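Side-chain contacts in DNA endonuclease I-CeuI (Chlamydomonas eugametos, PDB 2EX5), which cuts DNA at a long, degenerate recognition site as a magnesium-dependent LAGLIDADG homing endonuclease, acting as a homodimer in the homing of a group I intron: residues D124-L129 with A158-F163; L79-E84 with N176-I181. The protein carries 1 engineered substitution. All coordinates share one frame; numbering follows the deposited sequence.

Contact 1: D124-L129 with A158-F163; sequences DNRQSL and ALLELF. With nucleotides of chain A.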
ATOM      1  N   ASP C 124       4.704  19.204  -4.014  1.00 28.13           N
ATOM      2  CA  ASP C 124       5.321  20.065  -2.972  1.00 28.37           C
ATOM      3  C   ASP C 124       4.871  21.529  -2.995  1.00 29.44           C
ATOM      4  O   ASP C 124       5.047  22.262  -2.015  1.00 28.52           O
ATOM      5  CB  ASP C 124       6.859  19.996  -3.079  1.00 29.58           C
ATOM      6  CG  ASP C 124       7.396  20.497  -4.417  1.00 31.50           C
ATOM      7  OD1 ASP C 124       7.233  21.669  -4.782  1.00 32.58           O
ATOM      8  OD2 ASP C 124       8.104  19.716  -5.077  1.00 37.52           O
ATOM      9  N   ASN C 125       4.250  21.975  -4.093  1.00 29.05           N
ATOM     10  CA  ASN C 125       3.772  23.334  -4.183  1.00 29.00           C
ATOM     11  C   ASN C 125       2.695  23.500  -3.142  1.00 27.97           C
ATOM     12  O   ASN C 125       1.769  22.726  -3.063  1.00 26.06           O
ATOM     13  CB  ASN C 125       3.220  23.653  -5.576  1.00 31.13           C
ATOM     14  CG  ASN C 125       2.572  25.037  -5.628  1.00 31.50           C
ATOM     15  OD1 ASN C 125       3.199  25.983  -5.985  1.00 37.06           O
ATOM     16  ND2 ASN C 125       1.322  25.139  -5.245  1.00 33.83           N
ATOM     17  N   ARG C 126       2.839  24.506  -2.292  1.00 29.64           N
ATOM     18  CA  ARG C 126       1.985  24.597  -1.126  1.00 30.56           C
ATOM     19  C   ARG C 126       0.565  24.956  -1.499  1.00 30.69           C
ATOM     20  O   ARG C 126      -0.321  24.505  -0.783  1.00 31.18           O
ATOM     21  CB  ARG C 126       2.573  25.532  -0.068  1.00 32.81           C
ATOM     22  CG  ARG C 126       3.642  24.781   0.813  1.00 33.77           C
ATOM     23  CD  ARG C 126       4.602  25.696   1.461  1.00 37.86           C
ATOM     24  NE  ARG C 126       3.898  26.901   1.876  1.00 40.80           N
ATOM     25  CZ  ARG C 126       4.497  27.974   2.356  1.00 41.48           C
ATOM     26  NH1 ARG C 126       3.810  29.080   2.617  1.00 39.45           N
ATOM     27  NH2 ARG C 126       5.803  27.930   2.561  1.00 45.09           N
ATOM     28  N   GLN C 127       0.320  25.671  -2.624  1.00 31.18           N
ATOM     29  CA  GLN C 127      -1.087  26.005  -3.001  1.00 33.53           C
ATOM     30  C   GLN C 127      -1.748  24.736  -3.452  1.00 30.90           C
ATOM     31  O   GLN C 127      -2.852  24.443  -3.036  1.00 32.38           O
ATOM     32  CB  GLN C 127      -1.273  26.916  -4.233  1.00 37.15           C
ATOM     33  CG  GLN C 127      -0.554  28.195  -4.469  1.00 43.92           C
ATOM     34  CD  GLN C 127      -1.081  28.847  -5.839  1.00 48.73           C
ATOM     35  OE1 GLN C 127      -1.466  30.017  -5.856  1.00 50.04           O
ATOM     36  NE2 GLN C 127      -1.110  28.036  -6.973  1.00 49.82           N
ATOM     37  N   SER C 128      -1.120  24.003  -4.352  1.00 29.61           N
ATOM     38  CA  SER C 128      -1.606  22.659  -4.744  1.00 29.94           C
ATOM     39  C   SER C 128      -1.972  21.729  -3.561  1.00 30.62           C
ATOM     40  O   SER C 128      -2.907  20.982  -3.603  1.00 31.31           O
ATOM     41  CB  SER C 128      -0.550  21.947  -5.542  1.00 28.71           C
ATOM     42  OG  SER C 128      -0.088  22.714  -6.594  1.00 31.38           O
ATOM     43  N   LEU C 129      -1.122  21.700  -2.558  1.00 30.64           N
ATOM     44  CA  LEU C 129      -1.259  20.835  -1.402  1.00 31.11           C
ATOM     45  C   LEU C 129      -2.527  21.255  -0.658  1.00 32.39           C
ATOM     46  O   LEU C 129      -3.380  20.455  -0.284  1.00 34.32           O
ATOM     47  CB  LEU C 129       0.054  21.050  -0.553  1.00 29.28           C
ATOM     48  CG  LEU C 129       1.160  20.004  -0.349  1.00 28.57           C
ATOM     49  CD1 LEU C 129       1.133  18.720  -1.219  1.00 28.65           C
ATOM     50  CD2 LEU C 129       2.510  20.514   0.050  1.00 26.54           C
ATOM     51  N   ALA C 158      -2.803  21.982   9.322  1.00 29.48           N
ATOM     52  CA  ALA C 158      -2.535  23.048  10.359  1.00 28.59           C
ATOM     53  C   ALA C 158      -1.264  23.779  10.001  1.00 29.04           C
ATOM     54  O   ALA C 158      -1.200  24.977  10.096  1.00 28.77           O
ATOM     55  CB  ALA C 158      -2.405  22.396  11.777  1.00 26.65           C
ATOM     56  N   LEU C 159      -0.276  23.062   9.504  1.00 29.75           N
ATOM     57  CA  LEU C 159       1.024  23.646   9.071  1.00 31.86           C
ATOM     58  C   LEU C 159       0.880  24.514   7.907  1.00 32.15           C
ATOM     59  O   LEU C 159       1.461  25.568   7.862  1.00 34.52           O
ATOM     60  CB  LEU C 159       2.019  22.595   8.585  1.00 32.53           C
ATOM     61  CG  LEU C 159       2.999  22.050   9.587  1.00 35.35           C
ATOM     62  CD1 LEU C 159       3.674  23.178  10.459  1.00 34.43           C
ATOM     63  CD2 LEU C 159       2.268  21.032  10.321  1.00 35.76           C
ATOM     64  N   LEU C 160       0.117  24.045   6.930  1.00 33.37           N
ATOM     65  CA  LEU C 160      -0.082  24.814   5.704  1.00 34.62           C
ATOM     66  C   LEU C 160      -0.713  26.178   6.056  1.00 35.99           C
ATOM     67  O   LEU C 160      -0.362  27.194   5.425  1.00 37.24           O
ATOM     68  CB  LEU C 160      -0.904  24.015   4.660  1.00 30.82           C
ATOM     69  CG  LEU C 160      -0.380  23.113   3.487  1.00 31.38           C
ATOM     70  CD1 LEU C 160       1.016  22.774   3.401  1.00 28.16           C
ATOM     71  CD2 LEU C 160      -1.230  21.878   3.205  1.00 29.17           C
ATOM     72  N   GLU C 161      -1.593  26.221   7.078  1.00 36.21           N
ATOM     73  CA  GLU C 161      -2.323  27.486   7.427  1.00 37.95           C
ATOM     74  C   GLU C 161      -1.413  28.394   8.168  1.00 36.93           C
ATOM     75  O   GLU C 161      -1.451  29.568   7.951  1.00 37.22           O
ATOM     76  CB  GLU C 161      -3.623  27.240   8.225  1.00 40.33           C
ATOM     77  CG  GLU C 161      -4.570  26.184   7.567  1.00 46.66           C
ATOM     78  CD  GLU C 161      -5.965  25.954   8.322  1.00 50.17           C
ATOM     79  OE1 GLU C 161      -6.309  26.791   9.230  1.00 53.52           O
ATOM     80  OE2 GLU C 161      -6.712  24.966   7.978  1.00 47.91           O
ATOM     81  N   LEU C 162      -0.604  27.859   9.082  1.00 37.80           N
ATOM     82  CA  LEU C 162       0.518  28.584   9.700  1.00 38.85           C
ATOM     83  C   LEU C 162       1.441  29.258   8.666  1.00 38.61           C
ATOM     84  O   LEU C 162       1.761  30.420   8.796  1.00 39.52           O
ATOM     85  CB  LEU C 162       1.371  27.617  10.570  1.00 37.70           C
ATOM     86  CG  LEU C 162       1.076  27.313  12.065  1.00 39.38           C
ATOM     87  CD1 LEU C 162       0.704  28.551  12.939  1.00 38.16           C
ATOM     88  CD2 LEU C 162       0.098  26.178  12.297  1.00 39.43           C
ATOM     89  N   PHE C 163       1.886  28.510   7.645  1.00 38.90           N
ATOM     90  CA  PHE C 163       2.772  29.057   6.608  1.00 40.00           C
ATOM     91  C   PHE C 163       2.128  30.169   5.846  1.00 40.45           C
ATOM     92  O   PHE C 163       2.791  31.140   5.563  1.00 39.01           O
ATOM     93  CB  PHE C 163       3.252  28.001   5.578  1.00 40.57           C
ATOM     94  CG  PHE C 163       4.006  26.861   6.176  1.00 42.70           C
ATOM     95  CD1 PHE C 163       5.010  27.082   7.128  1.00 43.51           C
ATOM     96  CD2 PHE C 163       3.754  25.583   5.771  1.00 42.00           C
ATOM     97  CE1 PHE C 163       5.737  26.035   7.674  1.00 43.14           C
ATOM     98  CE2 PHE C 163       4.491  24.551   6.319  1.00 45.53           C
ATOM     99  CZ  PHE C 163       5.472  24.772   7.289  1.00 43.74           C
TER
ATOM    100  P    DA A   5       6.018  26.834  -2.876  1.00 43.94           P
ATOM    101  OP1  DA A   5       5.041  27.949  -2.768  1.00 41.69           O
ATOM    102  OP2  DA A   5       5.832  25.638  -2.028  1.00 43.00           O
ATOM    103  O5'  DA A   5       6.271  26.469  -4.418  1.00 40.17           O
ATOM    104  C5'  DA A   5       6.829  27.527  -5.147  1.00 39.29           C
ATOM    105  C4'  DA A   5       7.579  27.022  -6.346  1.00 41.48           C
ATOM    106  O4'  DA A   5       8.957  27.001  -5.925  1.00 41.46           O
ATOM    107  C3'  DA A   5       7.298  25.636  -6.944  1.00 41.95           C
ATOM    108  O3'  DA A   5       7.451  25.663  -8.361  1.00 42.79           O
ATOM    109  C2'  DA A   5       8.423  24.744  -6.369  1.00 42.15           C
ATOM    110  C1'  DA A   5       9.567  25.733  -6.222  1.00 40.94           C
ATOM    111  N9   DA A   5      10.506  25.545  -5.115  1.00 38.85           N
ATOM    112  C8   DA A   5      10.237  25.618  -3.761  1.00 38.00           C
ATOM    113  N7   DA A   5      11.342  25.529  -3.042  1.00 35.55           N
ATOM    114  C5   DA A   5      12.384  25.413  -3.941  1.00 34.75           C
ATOM    115  C6   DA A   5      13.789  25.201  -3.756  1.00 31.73           C
ATOM    116  N6   DA A   5      14.403  25.123  -2.541  1.00 30.43           N
ATOM    117  N1   DA A   5      14.496  25.143  -4.882  1.00 31.22           N
ATOM    118  C2   DA A   5      13.876  25.174  -6.089  1.00 32.40           C
ATOM    119  N3   DA A   5      12.583  25.320  -6.401  1.00 30.50           N
ATOM    120  C4   DA A   5      11.876  25.437  -5.257  1.00 35.48           C
ATOM    121  P    DT A   4       7.977  31.077   1.836  1.00 43.35           P
ATOM    122  OP1  DT A   4       6.632  31.632   1.960  1.00 43.66           O
ATOM    123  OP2  DT A   4       8.627  30.239   2.862  1.00 44.57           O
ATOM    124  O5'  DT A   4       7.974  30.125   0.552  1.00 41.60           O
ATOM    125  C5'  DT A   4       7.546  30.650  -0.694  1.00 40.17           C
ATOM    126  C4'  DT A   4       7.994  29.694  -1.757  1.00 40.76           C
ATOM    127  O4'  DT A   4       9.387  29.942  -2.110  1.00 40.18           O
ATOM    128  C3'  DT A   4       7.858  28.224  -1.356  1.00 41.24           C
ATOM    129  O3'  DT A   4       7.484  27.368  -2.435  1.00 43.39           O
ATOM    130  C2'  DT A   4       9.324  27.888  -1.133  1.00 43.04           C
ATOM    131  C1'  DT A   4       9.930  28.675  -2.274  1.00 41.06           C
ATOM    132  N1   DT A   4      11.379  28.684  -2.157  1.00 42.70           N
ATOM    133  C2   DT A   4      12.151  28.615  -3.331  1.00 42.55           C
ATOM    134  O2   DT A   4      11.764  28.548  -4.467  1.00 43.76           O
ATOM    135  N3   DT A   4      13.488  28.566  -3.179  1.00 43.41           N
ATOM    136  C4   DT A   4      14.133  28.597  -1.984  1.00 43.17           C
ATOM    137  O4   DT A   4      15.370  28.611  -2.012  1.00 43.78           O
ATOM    138  C5   DT A   4      13.312  28.678  -0.767  1.00 43.24           C
ATOM    139  C7   DT A   4      14.025  28.973   0.570  1.00 42.95           C
ATOM    140  C6   DT A   4      11.961  28.712  -0.899  1.00 41.48           C
ATOM    141  P    DA A   6       7.448  24.376  -9.351  1.00 44.68           P
ATOM    142  OP1  DA A   6       7.167  24.975 -10.684  1.00 48.73           O
ATOM    143  OP2  DA A   6       6.508  23.416  -8.707  1.00 46.33           O
ATOM    144  O5'  DA A   6       8.806  23.647  -9.645  1.00 42.08           O
ATOM    145  C5'  DA A   6       9.910  24.259 -10.221  1.00 40.55           C
ATOM    146  C4'  DA A   6      10.980  23.294  -9.770  1.00 41.21           C
ATOM    147  O4'  DA A   6      11.125  23.330  -8.312  1.00 39.50           O
ATOM    148  C3'  DA A   6      10.700  21.811 -10.076  1.00 41.94           C
ATOM    149  O3'  DA A   6      11.649  21.351 -11.048  1.00 44.45           O
ATOM    150  C2'  DA A   6      10.890  21.096  -8.720  1.00 39.98           C
ATOM    151  C1'  DA A   6      11.853  22.071  -8.024  1.00 38.62           C
ATOM    152  N9   DA A   6      12.024  21.965  -6.536  1.00 37.67           N
ATOM    153  C8   DA A   6      10.913  22.022  -5.638  1.00 37.42           C
ATOM    154  N7   DA A   6      11.207  21.936  -4.343  1.00 36.28           N
ATOM    155  C5   DA A   6      12.651  21.914  -4.417  1.00 35.22           C
ATOM    156  C6   DA A   6      13.597  21.882  -3.349  1.00 32.73           C
ATOM    157  N6   DA A   6      13.223  21.883  -2.067  1.00 27.91           N
ATOM    158  N1   DA A   6      14.893  21.846  -3.701  1.00 34.13           N
ATOM    159  C2   DA A   6      15.244  21.845  -5.023  1.00 33.80           C
ATOM    160  N3   DA A   6      14.454  21.891  -6.116  1.00 34.31           N
ATOM    161  C4   DA A   6      13.151  21.909  -5.729  1.00 34.64           C
TER
HETATM  162  O   HOH W   1       1.330  26.850   2.992  1.00 32.70           O

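Contact 2: L79-E84 with N176-I181; sequences LVVDPE and NKILPI. With CA (calcium ion), chain F; nucleotides of chain B.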
ATOM      1  N   LEU C  79      17.035  27.146   9.189  1.00 37.30           N
ATOM      2  CA  LEU C  79      16.376  25.890   8.965  1.00 36.05           C
ATOM      3  C   LEU C  79      15.028  26.093   8.256  1.00 33.65           C
ATOM      4  O   LEU C  79      14.421  27.137   8.341  1.00 34.22           O
ATOM      5  CB  LEU C  79      16.268  25.073  10.265  1.00 35.07           C
ATOM      6  CG  LEU C  79      15.145  25.307  11.246  1.00 36.01           C
ATOM      7  CD1 LEU C  79      15.434  24.451  12.605  1.00 36.42           C
ATOM      8  CD2 LEU C  79      15.095  26.738  11.561  1.00 36.89           C
ATOM      9  N   VAL C  80      14.576  25.100   7.530  1.00 32.06           N
ATOM     10  CA  VAL C  80      13.256  25.257   6.826  1.00 31.71           C
ATOM     11  C   VAL C  80      12.430  24.025   7.187  1.00 29.22           C
ATOM     12  O   VAL C  80      12.995  22.956   7.333  1.00 28.24           O
ATOM     13  CB  VAL C  80      13.395  25.349   5.285  1.00 31.85           C
ATOM     14  CG1 VAL C  80      14.278  24.172   4.766  1.00 32.18           C
ATOM     15  CG2 VAL C  80      11.963  25.297   4.582  1.00 34.57           C
ATOM     16  N   VAL C  81      11.141  24.215   7.366  1.00 27.25           N
ATOM     17  CA  VAL C  81      10.195  23.147   7.607  1.00 26.57           C
ATOM     18  C   VAL C  81       9.401  22.914   6.301  1.00 27.47           C
ATOM     19  O   VAL C  81       8.796  23.802   5.724  1.00 29.02           O
ATOM     20  CB  VAL C  81       9.263  23.537   8.785  1.00 26.50           C
ATOM     21  CG1 VAL C  81       8.391  22.386   9.247  1.00 24.55           C
ATOM     22  CG2 VAL C  81      10.105  24.114   9.976  1.00 28.71           C
ATOM     23  N   ASP C  82       9.389  21.700   5.819  1.00 29.71           N
ATOM     24  CA  ASP C  82       8.961  21.559   4.455  1.00 29.13           C
ATOM     25  C   ASP C  82       8.015  20.424   4.255  1.00 28.05           C
ATOM     26  O   ASP C  82       8.472  19.312   4.309  1.00 28.65           O
ATOM     27  CB  ASP C  82      10.173  21.373   3.544  1.00 30.55           C
ATOM     28  CG  ASP C  82       9.908  21.969   2.115  1.00 31.75           C
ATOM     29  OD1 ASP C  82       9.058  22.907   1.971  1.00 30.74           O
ATOM     30  OD2 ASP C  82      10.562  21.541   1.166  1.00 31.57           O
ATOM     31  N   PRO C  83       6.728  20.724   3.875  1.00 26.70           N
ATOM     32  CA  PRO C  83       5.681  19.735   3.575  1.00 25.97           C
ATOM     33  C   PRO C  83       5.821  19.142   2.147  1.00 24.04           C
ATOM     34  O   PRO C  83       6.173  19.862   1.152  1.00 24.35           O
ATOM     35  CB  PRO C  83       4.379  20.558   3.688  1.00 25.50           C
ATOM     36  CG  PRO C  83       4.724  21.922   3.354  1.00 25.44           C
ATOM     37  CD  PRO C  83       6.233  22.093   3.624  1.00 27.69           C
ATOM     38  N   GLU C  84       5.496  17.883   2.028  1.00 22.78           N
ATOM     39  CA  GLU C  84       5.539  17.199   0.741  1.00 23.15           C
ATOM     40  C   GLU C  84       4.442  16.142   0.797  1.00 21.92           C
ATOM     41  O   GLU C  84       4.263  15.516   1.805  1.00 23.21           O
ATOM     42  CB  GLU C  84       6.891  16.547   0.528  1.00 20.86           C
ATOM     43  CG  GLU C  84       6.975  15.681  -0.813  1.00 26.07           C
ATOM     44  CD  GLU C  84       8.372  15.291  -1.137  1.00 26.39           C
ATOM     45  OE1 GLU C  84       8.635  14.088  -1.156  1.00 23.59           O
ATOM     46  OE2 GLU C  84       9.274  16.186  -1.315  1.00 27.72           O
ATOM     47  N   ASN C 176       7.340  27.545  18.772  1.00 41.68           N
ATOM     48  CA  ASN C 176       6.265  27.047  19.648  1.00 42.85           C
ATOM     49  C   ASN C 176       5.055  26.347  19.055  1.00 42.46           C
ATOM     50  O   ASN C 176       4.537  25.485  19.716  1.00 43.28           O
ATOM     51  CB  ASN C 176       5.791  28.140  20.579  1.00 44.70           C
ATOM     52  CG  ASN C 176       6.857  28.558  21.552  1.00 47.26           C
ATOM     53  OD1 ASN C 176       7.335  27.766  22.363  1.00 47.97           O
ATOM     54  ND2 ASN C 176       7.229  29.811  21.483  1.00 47.28           N
ATOM     55  N   LYS C 177       4.579  26.770  17.884  1.00 41.49           N
ATOM     56  CA  LYS C 177       3.559  26.082  17.093  1.00 40.23           C
ATOM     57  C   LYS C 177       4.125  25.183  15.918  1.00 37.59           C
ATOM     58  O   LYS C 177       3.863  24.005  15.891  1.00 37.59           O
ATOM     59  CB  LYS C 177       2.463  27.076  16.668  1.00 42.60           C
ATOM     60  CG  LYS C 177       1.388  27.339  17.839  1.00 46.94           C
ATOM     61  CD  LYS C 177       0.455  28.590  17.569  1.00 50.73           C
ATOM     62  CE  LYS C 177      -0.039  29.371  18.859  1.00 53.33           C
ATOM     63  NZ  LYS C 177       0.773  29.163  20.149  1.00 55.33           N
ATOM     64  N   ILE C 178       4.963  25.695  15.021  1.00 33.70           N
ATOM     65  CA  ILE C 178       5.441  24.908  13.872  1.00 31.43           C
ATOM     66  C   ILE C 178       6.262  23.651  14.174  1.00 29.75           C
ATOM     67  O   ILE C 178       5.885  22.521  13.783  1.00 29.54           O
ATOM     68  CB  ILE C 178       6.124  25.812  12.833  1.00 31.40           C
ATOM     69  CG1 ILE C 178       5.080  26.827  12.293  1.00 31.93           C
ATOM     70  CG2 ILE C 178       6.890  24.974  11.763  1.00 30.39           C
ATOM     71  CD1 ILE C 178       5.650  27.752  11.145  1.00 30.24           C
ATOM     72  N   LEU C 179       7.342  23.828  14.923  1.00 27.81           N
ATOM     73  CA  LEU C 179       8.266  22.739  15.190  1.00 28.96           C
ATOM     74  C   LEU C 179       7.623  21.582  15.967  1.00 29.82           C
ATOM     75  O   LEU C 179       7.863  20.379  15.650  1.00 30.28           O
ATOM     76  CB  LEU C 179       9.519  23.290  15.904  1.00 29.84           C
ATOM     77  CG  LEU C 179      10.854  23.479  15.188  1.00 28.63           C
ATOM     78  CD1 LEU C 179      10.806  23.229  13.649  1.00 27.88           C
ATOM     79  CD2 LEU C 179      11.613  24.774  15.554  1.00 26.35           C
ATOM     80  N   PRO C 180       6.762  21.910  16.961  1.00 30.80           N
ATOM     81  CA  PRO C 180       6.064  20.824  17.668  1.00 30.88           C
ATOM     82  C   PRO C 180       5.150  20.005  16.794  1.00 31.51           C
ATOM     83  O   PRO C 180       5.015  18.849  17.030  1.00 32.87           O
ATOM     84  CB  PRO C 180       5.227  21.569  18.743  1.00 30.36           C
ATOM     85  CG  PRO C 180       5.953  22.834  19.019  1.00 30.92           C
ATOM     86  CD  PRO C 180       6.443  23.238  17.574  1.00 31.86           C
ATOM     87  N   ILE C 181       4.472  20.582  15.818  1.00 32.29           N
ATOM     88  CA  ILE C 181       3.712  19.710  14.869  1.00 31.83           C
ATOM     89  C   ILE C 181       4.656  18.836  14.050  1.00 31.06           C
ATOM     90  O   ILE C 181       4.402  17.634  13.891  1.00 32.72           O
ATOM     91  CB  ILE C 181       2.853  20.559  13.863  1.00 32.51           C
ATOM     92  CG1 ILE C 181       1.721  21.287  14.587  1.00 30.72           C
ATOM     93  CG2 ILE C 181       2.339  19.668  12.803  1.00 30.09           C
ATOM     94  CD1 ILE C 181       1.342  22.600  13.832  1.00 29.35           C
TER
HETATM   95 CA    CA F 801       9.084  22.888  -0.637  1.00 34.04          CA
ATOM     96  P    DC B  18       8.870  11.462   8.194  1.00 35.03           P
ATOM     97  OP1  DC B  18       9.692  11.432   9.412  1.00 30.32           O
ATOM     98  OP2  DC B  18       7.422  11.663   8.322  1.00 29.77           O
ATOM     99  O5'  DC B  18       9.259  12.667   7.229  1.00 32.60           O
ATOM    100  C5'  DC B  18      10.490  13.455   7.061  1.00 33.82           C
ATOM    101  C4'  DC B  18      11.717  12.619   6.684  1.00 34.40           C
ATOM    102  O4'  DC B  18      11.462  11.902   5.461  1.00 35.00           O
ATOM    103  C3'  DC B  18      12.975  13.413   6.357  1.00 33.59           C
ATOM    104  O3'  DC B  18      13.703  13.594   7.570  1.00 30.68           O
ATOM    105  C2'  DC B  18      13.766  12.589   5.309  1.00 32.14           C
ATOM    106  C1'  DC B  18      12.607  11.895   4.624  1.00 34.85           C
ATOM    107  N1   DC B  18      12.124  12.289   3.181  1.00 32.45           N
ATOM    108  C2   DC B  18      13.031  12.052   2.168  1.00 31.74           C
ATOM    109  O2   DC B  18      14.102  11.676   2.597  1.00 32.73           O
ATOM    110  N3   DC B  18      12.729  12.265   0.828  1.00 30.32           N
ATOM    111  C4   DC B  18      11.496  12.670   0.541  1.00 29.02           C
ATOM    112  N4   DC B  18      11.262  12.880  -0.758  1.00 29.35           N
ATOM    113  C5   DC B  18      10.519  12.947   1.554  1.00 30.66           C
ATOM    114  C6   DC B  18      10.859  12.756   2.884  1.00 32.58           C
TER
HETATM  115  O   HOH W   2       6.840  21.894   0.038  1.00 17.96           O
HETATM  116  O   HOH W   3       8.188  23.699  -2.907  1.00 27.19           O
HETATM  117  O   HOH W   4       7.731  25.041   0.289  1.00 58.45           O
HETATM  118  O   HOH W   5      10.822  24.542  -0.426  1.00 33.84           O
HETATM  119  O   HOH W   6      10.184  21.196  -1.668  1.00 24.15           O

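Contact 1: D124-L129 with A158-F163
In the LAGLIDADG fold, helices pack behind a DNA-binding antiparallel sheet, and here the first turn of helix 126-141, led by Arg126, meets Leu160 and Phe163 near the end of helix 147-164. The contact shows how one arginine can serve a phosphate backbone and a helix interface together. Its backbone N, in the residue just after the N-cap Asn125, gives a somewhat bent hydrogen bond of 3.2 Å to OP2 of DA5 of chain A (N-H...O 141°), so the phosphate sits where the amino-terminal end of a helix would be expected to attract negative charge.

The side chain leaves the backbone with CG opposite the carbonyl carbon and then bends at CD (chi3 38°), which carries the guanidinium over to Phe163. There it lies with one face against CB of Phe163, with NH1 3.2 Å from that carbon. The guanidinium is tilted by 35° from the phenyl plane, short of a parallel stack, and its outer edge turns toward the DT4 phosphate of chain A, with NH2 3.7 Å from OP2. With a leucine here, that phosphate would probably lose a nearby positive charge and CB of Phe163 its flat cover.

Farther along helix 126-141, Leu129 CB packs on Leu160 CD2, and the Arg126 stem passes the other methyl, CG to Leu160 CD1 being 4.2 Å. Pro83 of the sheet touches Arg126, Leu160 and Phe163. Between the helices water 1, in the plane of the phenyl ring at its edge, accepts from Arg126 NE at 2.8 Å and donates to the carbonyl O of Leu160 at 3.0 Å.

Contact 2: L79-E84 with N176-I181
Val81 projects from strand 79-90 toward helix 171-185, where its methyls meet Ile178 and Leu179, neighbours in sequence. Against Ile178 the valine fork works almost evenly: Val81 CG2 lies 3.8 Å from Ile178 CG2, and Val81 CG1 only slightly farther from the same methyl. The side chains cross obliquely, so the touching is done by branches. In Ile178 the CG2 branch stands opposite the backbone N and faces the strand, while the CG1 arm, anti to the carbonyl carbon (chi1 -62°), carries CD1 to the Phe163 ring.

Leu179 comes to the same valine by a different path. Its CB does not aim at the strand, yet CD1 reaches across to within 3.8 Å of Val81 CG2, so that this one methyl is touched by two successive residues of the helix. The contact is wholly apolar and small, and Leu174, one turn earlier, adds to it by touching both Val81 and Leu179. Ile67 and Thr69 of the neighbouring strand 63-71 also touch Val81.

The residues on the other side of the strand do quite different work. Asp82 grips the calcium ion with both carboxylate oxygens, OD1 at 2.6 Å and OD2 at 2.7 Å, and five waters complete a seven-ligand shell; the residue is also a recognised magnesium ligand. Two places on, Glu84 extends its chain, CG anti to the backbone N (chi1 176°), to a cytosine base, where OE1 accepts a nearly straight hydrogen bond of 2.9 Å from N4 of DC18 of chain B (165°). Such alternation, Leu79 and Val81 facing the helix and Asp82 and Glu84 the metal and DNA, belongs to the antiparallel DNA-binding sheet of LAGLIDADG homing endonucleases.

How the contacts relate
Both contacts are buried and adjoin each other; contact 1 joins two helices that both touch strand 79-90, and contact 2 sets a third helix on that strand. Helix 147-164 serves contact 1, helix 171-185, the next along the chain, contact 2. Their seam is largely apolar: Phe163 CE1 meets Ile178 CD1 at 3.9 Å, and Leu160 CD1 lies 3.8 Å from Pro83 CG. The chemistry differs with position. Contact 1 contains an arginine and a bridging water within the interface itself, close to the phosphates of chain A. In contact 2 the interface is purely hydrocarbon, and the polar work, binding the metal and hydrogen-bonding a cytosine of chain B, falls to alternate strand residues.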